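PDB 3EVT: phosphoglycerate dehydrogenase from Lactobacillus plantarum, which probably catalyses the NAD-dependent oxidation of 3-phosphoglycerate to 3-phosphohydroxypyruvate, the first step of serine biosynthesis from that precursor. Local coordinates for residues Leu62-Ala70 and Leu80-Ser91. Residues are numbered along the deposited sequence; the frame is centred on the assembly and turned at random.
Sequences LKFVQVISA and LQAAGVVVANTS
The side-chain amide nitrogen of Q66 serves two backbone carbonyls just past the C-terminal ends of the two strands. Q66 NE2 donates to N89 O at 2.9 Å and to V67 O of its own segment at 3.2 Å. Both acceptors lie close to the amide plane of Q66. The bond to V67 O is nearly straight, whereas that to N89 is bent, and NE2 stands above the N89 carbonyl plane. CG of Q66 lies anti to the backbone nitrogen, and the chain then turns about CB-CG (chi2 79°), which brings the amide alongside A88, with Q66 OE1 3.6 Å from A88 CB. N295 of helix 284-302 donates to OE1, so both ends of the amide are held and its flip is fixed. A leucine in place of Q66 would probably leave V67 O and N89 O without this donor and N295 ND2 without this acceptor. Strands 64-66 and 86-88 pair in parallel as part of a beta-alpha-beta unit whose connection includes helix 77-82. Strand 86-88 is the outermost strand here of the five-stranded sheet, distinct from the seven-stranded sheet of the predicted NAD-binding domain. The ladder runs V86 N to K63 O, V65 N to V86 O, A88 N to V65 O and V67 N to A88 O. On the face with Q66 and A88, F64 packs its CB 3.9 Å from V86 CG2, and V86 O lies at the edge of its ring. V65 points to the other face, and its CG2 meets CG1 of V85, just before strand 86-88, at 4.1 Å, with L51 of helix 50-56 also against V65. Past the strands, N89 ND2 donates to A70 O at 2.9 Å. At the opposite end a water bridges L62 O and A83 O, beside the Schellman turn at G84.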
ATOM      1  N   LEU A  62      19.338 -15.918 -25.059  1.00 53.50           N
ATOM      2  CA  LEU A  62      18.458 -14.826 -24.641  1.00 52.40           C
ATOM      3  C   LEU A  62      17.408 -15.382 -23.712  1.00 52.01           C
ATOM      4  O   LEU A  62      16.798 -16.430 -23.989  1.00 51.94           O
ATOM      5  CB  LEU A  62      17.810 -14.114 -25.831  1.00 52.20           C
ATOM      6  CG  LEU A  62      16.929 -12.905 -25.532  1.00 50.60           C
ATOM      7  CD1 LEU A  62      17.767 -11.733 -25.024  1.00 48.64           C
ATOM      8  CD2 LEU A  62      16.097 -12.474 -26.783  1.00 48.48           C
ATOM      9  N   LYS A  63      17.192 -14.680 -22.599  1.00 50.87           N
ATOM     10  CA  LYS A  63      16.289 -15.176 -21.593  1.00 49.28           C
ATOM     11  C   LYS A  63      15.169 -14.182 -21.217  1.00 47.92           C
ATOM     12  O   LYS A  63      14.084 -14.576 -20.844  1.00 46.89           O
ATOM     13  CB  LYS A  63      17.116 -15.584 -20.372  1.00 49.81           C
ATOM     14  CG  LYS A  63      18.092 -16.739 -20.610  1.00 52.51           C
ATOM     15  CD  LYS A  63      18.709 -17.208 -19.290  1.00 58.29           C
ATOM     16  CE  LYS A  63      20.187 -17.583 -19.445  1.00 61.07           C
ATOM     17  NZ  LYS A  63      20.446 -18.294 -20.722  1.00 63.51           N
ATOM     18  N   PHE A  64      15.429 -12.883 -21.314  1.00 47.54           N
ATOM     19  CA  PHE A  64      14.456 -11.885 -20.864  1.00 45.97           C
ATOM     20  C   PHE A  64      14.517 -10.659 -21.773  1.00 45.14           C
ATOM     21  O   PHE A  64      15.558 -10.056 -21.891  1.00 44.06           O
ATOM     22  CB  PHE A  64      14.717 -11.546 -19.359  1.00 45.74           C
ATOM     23  CG  PHE A  64      14.068 -10.230 -18.848  1.00 44.85           C
ATOM     24  CD1 PHE A  64      12.753  -9.882 -19.174  1.00 42.44           C
ATOM     25  CD2 PHE A  64      14.779  -9.403 -17.968  1.00 43.70           C
ATOM     26  CE1 PHE A  64      12.162  -8.686 -18.676  1.00 41.69           C
ATOM     27  CE2 PHE A  64      14.221  -8.224 -17.434  1.00 41.30           C
ATOM     28  CZ  PHE A  64      12.913  -7.841 -17.815  1.00 43.22           C
ATOM     29  N   VAL A  65      13.397 -10.300 -22.427  1.00 45.34           N
ATOM     30  CA  VAL A  65      13.293  -8.986 -23.130  1.00 44.17           C
ATOM     31  C   VAL A  65      12.355  -8.013 -22.392  1.00 44.10           C
ATOM     32  O   VAL A  65      11.209  -8.333 -22.109  1.00 43.08           O
ATOM     33  CB  VAL A  65      12.812  -9.150 -24.591  1.00 44.24           C
ATOM     34  CG1 VAL A  65      12.623  -7.781 -25.258  1.00 41.99           C
ATOM     35  CG2 VAL A  65      13.812  -9.963 -25.385  1.00 43.44           C
ATOM     36  N   GLN A  66      12.845  -6.836 -22.053  1.00 44.46           N
ATOM     37  CA  GLN A  66      11.984  -5.807 -21.499  1.00 44.84           C
ATOM     38  C   GLN A  66      11.710  -4.769 -22.582  1.00 45.95           C
ATOM     39  O   GLN A  66      12.618  -4.016 -22.927  1.00 45.63           O
ATOM     40  CB  GLN A  66      12.670  -5.085 -20.312  1.00 43.74           C
ATOM     41  CG  GLN A  66      11.884  -3.880 -19.808  1.00 42.49           C
ATOM     42  CD  GLN A  66      10.711  -4.241 -18.899  1.00 44.24           C
ATOM     43  OE1 GLN A  66      10.895  -4.954 -17.881  1.00 42.83           O
ATOM     44  NE2 GLN A  66       9.481  -3.754 -19.249  1.00 39.97           N
ATOM     45  N   VAL A  67      10.475  -4.674 -23.078  1.00 46.91           N
ATOM     46  CA  VAL A  67      10.136  -3.589 -24.019  1.00 48.30           C
ATOM     47  C   VAL A  67       9.698  -2.327 -23.266  1.00 50.17           C
ATOM     48  O   VAL A  67       9.194  -2.421 -22.139  1.00 50.21           O
ATOM     49  CB  VAL A  67       9.143  -4.062 -25.124  1.00 47.61           C
ATOM     50  CG1 VAL A  67       9.835  -5.109 -25.942  1.00 48.34           C
ATOM     51  CG2 VAL A  67       7.888  -4.721 -24.528  1.00 45.63           C
ATOM     52  N   ILE A  68       9.948  -1.151 -23.847  1.00 52.73           N
ATOM     53  CA  ILE A  68       9.712   0.093 -23.130  1.00 55.72           C
ATOM     54  C   ILE A  68       8.514   0.842 -23.654  1.00 56.85           C
ATOM     55  O   ILE A  68       8.488   2.055 -23.622  1.00 56.09           O
ATOM     56  CB  ILE A  68      10.930   1.007 -23.125  1.00 56.60           C
ATOM     57  CG1 ILE A  68      11.653   0.919 -24.479  1.00 59.98           C
ATOM     58  CG2 ILE A  68      11.896   0.619 -21.983  1.00 57.82           C
ATOM     59  CD1 ILE A  68      11.389   2.112 -25.444  1.00 62.21           C
ATOM     60  N   SER A  69       7.508   0.101 -24.101  1.00 58.34           N
ATOM     61  CA  SER A  69       6.206   0.675 -24.364  1.00 60.71           C
ATOM     62  C   SER A  69       5.198  -0.458 -24.209  1.00 61.18           C
ATOM     63  O   SER A  69       5.599  -1.613 -24.240  1.00 62.15           O
ATOM     64  CB  SER A  69       6.200   1.268 -25.770  1.00 61.73           C
ATOM     65  OG  SER A  69       6.967   0.441 -26.633  1.00 63.00           O
ATOM     66  N   ALA A  70       3.920  -0.140 -23.994  1.00 61.88           N
ATOM     67  CA  ALA A  70       2.905  -1.141 -23.657  1.00 63.04           C
ATOM     68  C   ALA A  70       2.682  -2.140 -24.801  1.00 64.92           C
ATOM     69  O   ALA A  70       2.193  -3.265 -24.576  1.00 65.35           O
ATOM     70  CB  ALA A  70       1.584  -0.480 -23.303  1.00 61.94           C
ATOM     71  N   LEU A  80       9.998 -16.163 -29.411  1.00 63.22           N
ATOM     72  CA  LEU A  80      10.224 -15.879 -27.985  1.00 62.59           C
ATOM     73  C   LEU A  80       9.671 -16.991 -27.099  1.00 63.19           C
ATOM     74  O   LEU A  80      10.346 -17.492 -26.210  1.00 63.77           O
ATOM     75  CB  LEU A  80       9.597 -14.530 -27.620  1.00 62.21           C
ATOM     76  CG  LEU A  80      10.343 -13.364 -28.259  1.00 60.79           C
ATOM     77  CD1 LEU A  80       9.476 -12.128 -28.331  1.00 61.12           C
ATOM     78  CD2 LEU A  80      11.657 -13.104 -27.530  1.00 61.04           C
ATOM     79  N   GLN A  81       8.448 -17.404 -27.363  1.00 63.63           N
ATOM     80  CA  GLN A  81       7.893 -18.492 -26.629  1.00 64.57           C
ATOM     81  C   GLN A  81       8.718 -19.765 -26.876  1.00 64.21           C
ATOM     82  O   GLN A  81       9.015 -20.521 -25.940  1.00 64.14           O
ATOM     83  CB  GLN A  81       6.439 -18.680 -27.054  1.00 65.56           C
ATOM     84  CG  GLN A  81       5.754 -19.923 -26.507  1.00 69.28           C
ATOM     85  CD  GLN A  81       4.300 -19.640 -26.179  1.00 76.39           C
ATOM     86  OE1 GLN A  81       3.805 -19.981 -25.089  1.00 80.18           O
ATOM     87  NE2 GLN A  81       3.606 -18.971 -27.106  1.00 77.66           N
ATOM     88  N   ALA A  82       9.094 -20.008 -28.130  1.00 63.40           N
ATOM     89  CA  ALA A  82       9.764 -21.266 -28.457  1.00 62.49           C
ATOM     90  C   ALA A  82      11.118 -21.316 -27.774  1.00 61.52           C
ATOM     91  O   ALA A  82      11.592 -22.371 -27.345  1.00 62.00           O
ATOM     92  CB  ALA A  82       9.911 -21.442 -29.985  1.00 63.23           C
ATOM     93  N   ALA A  83      11.742 -20.162 -27.628  1.00 59.70           N
ATOM     94  CA  ALA A  83      13.046 -20.154 -27.036  1.00 57.86           C
ATOM     95  C   ALA A  83      12.900 -19.999 -25.532  1.00 56.96           C
ATOM     96  O   ALA A  83      13.895 -19.963 -24.810  1.00 57.34           O
ATOM     97  CB  ALA A  83      13.865 -19.035 -27.618  1.00 57.93           C
ATOM     98  N   GLY A  84      11.667 -19.907 -25.037  1.00 55.08           N
ATOM     99  CA  GLY A  84      11.464 -19.730 -23.577  1.00 54.08           C
ATOM    100  C   GLY A  84      11.838 -18.340 -23.021  1.00 53.16           C
ATOM    101  O   GLY A  84      12.091 -18.182 -21.824  1.00 53.36           O
ATOM    102  N   VAL A  85      11.867 -17.326 -23.880  1.00 51.93           N
ATOM    103  CA  VAL A  85      12.168 -15.988 -23.412  1.00 51.22           C
ATOM    104  C   VAL A  85      11.000 -15.354 -22.658  1.00 50.73           C
ATOM    105  O   VAL A  85       9.888 -15.384 -23.148  1.00 49.37           O
ATOM    106  CB  VAL A  85      12.614 -15.106 -24.559  1.00 51.15           C
ATOM    107  CG1 VAL A  85      12.910 -13.681 -23.996  1.00 49.67           C
ATOM    108  CG2 VAL A  85      13.869 -15.740 -25.177  1.00 50.33           C
ATOM    109  N   VAL A  86      11.255 -14.820 -21.454  1.00 50.58           N
ATOM    110  CA  VAL A  86      10.226 -14.016 -20.753  1.00 49.56           C
ATOM    111  C   VAL A  86      10.249 -12.565 -21.240  1.00 48.69           C
ATOM    112  O   VAL A  86      11.300 -12.040 -21.548  1.00 47.93           O
ATOM    113  CB  VAL A  86      10.250 -14.122 -19.155  1.00 50.03           C
ATOM    114  CG1 VAL A  86      10.017 -15.601 -18.676  1.00 49.57           C
ATOM    115  CG2 VAL A  86      11.477 -13.507 -18.533  1.00 47.84           C
ATOM    116  N   VAL A  87       9.068 -11.959 -21.347  1.00 48.24           N
ATOM    117  CA  VAL A  87       8.933 -10.582 -21.793  1.00 48.27           C
ATOM    118  C   VAL A  87       8.059  -9.784 -20.815  1.00 47.84           C
ATOM    119  O   VAL A  87       7.074 -10.296 -20.285  1.00 47.96           O
ATOM    120  CB  VAL A  87       8.334 -10.511 -23.227  1.00 48.71           C
ATOM    121  CG1 VAL A  87       8.337  -9.077 -23.743  1.00 47.15           C
ATOM    122  CG2 VAL A  87       9.121 -11.417 -24.158  1.00 47.96           C
ATOM    123  N   ALA A  88       8.441  -8.532 -20.563  1.00 47.96           N
ATOM    124  CA  ALA A  88       7.621  -7.594 -19.783  1.00 46.42           C
ATOM    125  C   ALA A  88       7.539  -6.321 -20.589  1.00 45.99           C
ATOM    126  O   ALA A  88       8.422  -6.073 -21.438  1.00 45.69           O
ATOM    127  CB  ALA A  88       8.221  -7.303 -18.420  1.00 46.22           C
ATOM    128  N   ASN A  89       6.486  -5.527 -20.322  1.00 44.96           N
ATOM    129  CA  ASN A  89       6.289  -4.229 -20.946  1.00 44.10           C
ATOM    130  C   ASN A  89       6.174  -3.143 -19.883  1.00 43.98           C
ATOM    131  O   ASN A  89       6.621  -3.340 -18.749  1.00 42.51           O
ATOM    132  CB  ASN A  89       5.102  -4.268 -21.905  1.00 43.72           C
ATOM    133  CG  ASN A  89       3.805  -4.372 -21.195  1.00 45.64           C
ATOM    134  OD1 ASN A  89       3.750  -4.386 -19.966  1.00 43.69           O
ATOM    135  ND2 ASN A  89       2.726  -4.453 -21.965  1.00 47.76           N
ATOM    136  N   THR A  90       5.621  -1.986 -20.264  1.00 43.95           N
ATOM    137  CA  THR A  90       5.544  -0.801 -19.409  1.00 43.42           C
ATOM    138  C   THR A  90       4.113  -0.279 -19.191  1.00 43.46           C
ATOM    139  O   THR A  90       3.906   0.934 -19.091  1.00 43.62           O
ATOM    140  CB  THR A  90       6.333   0.365 -20.023  1.00 43.71           C
ATOM    141  OG1 THR A  90       6.048   0.402 -21.429  1.00 45.63           O
ATOM    142  CG2 THR A  90       7.875   0.205 -19.793  1.00 42.89           C
ATOM    143  N   SER A  91       3.123  -1.153 -19.113  1.00 42.22           N
ATOM    144  CA  SER A  91       1.792  -0.653 -18.786  1.00 42.78           C
ATOM    145  C   SER A  91       1.560  -0.270 -17.327  1.00 41.90           C
ATOM    146  O   SER A  91       2.376  -0.554 -16.440  1.00 40.80           O
ATOM    147  CB  SER A  91       0.688  -1.596 -19.266  1.00 43.41           C
ATOM    148  OG  SER A  91       0.936  -2.895 -18.823  1.00 48.29           O
TER
HETATM  149  O   HOH W   1      15.750 -18.742 -22.756  1.00 49.02           O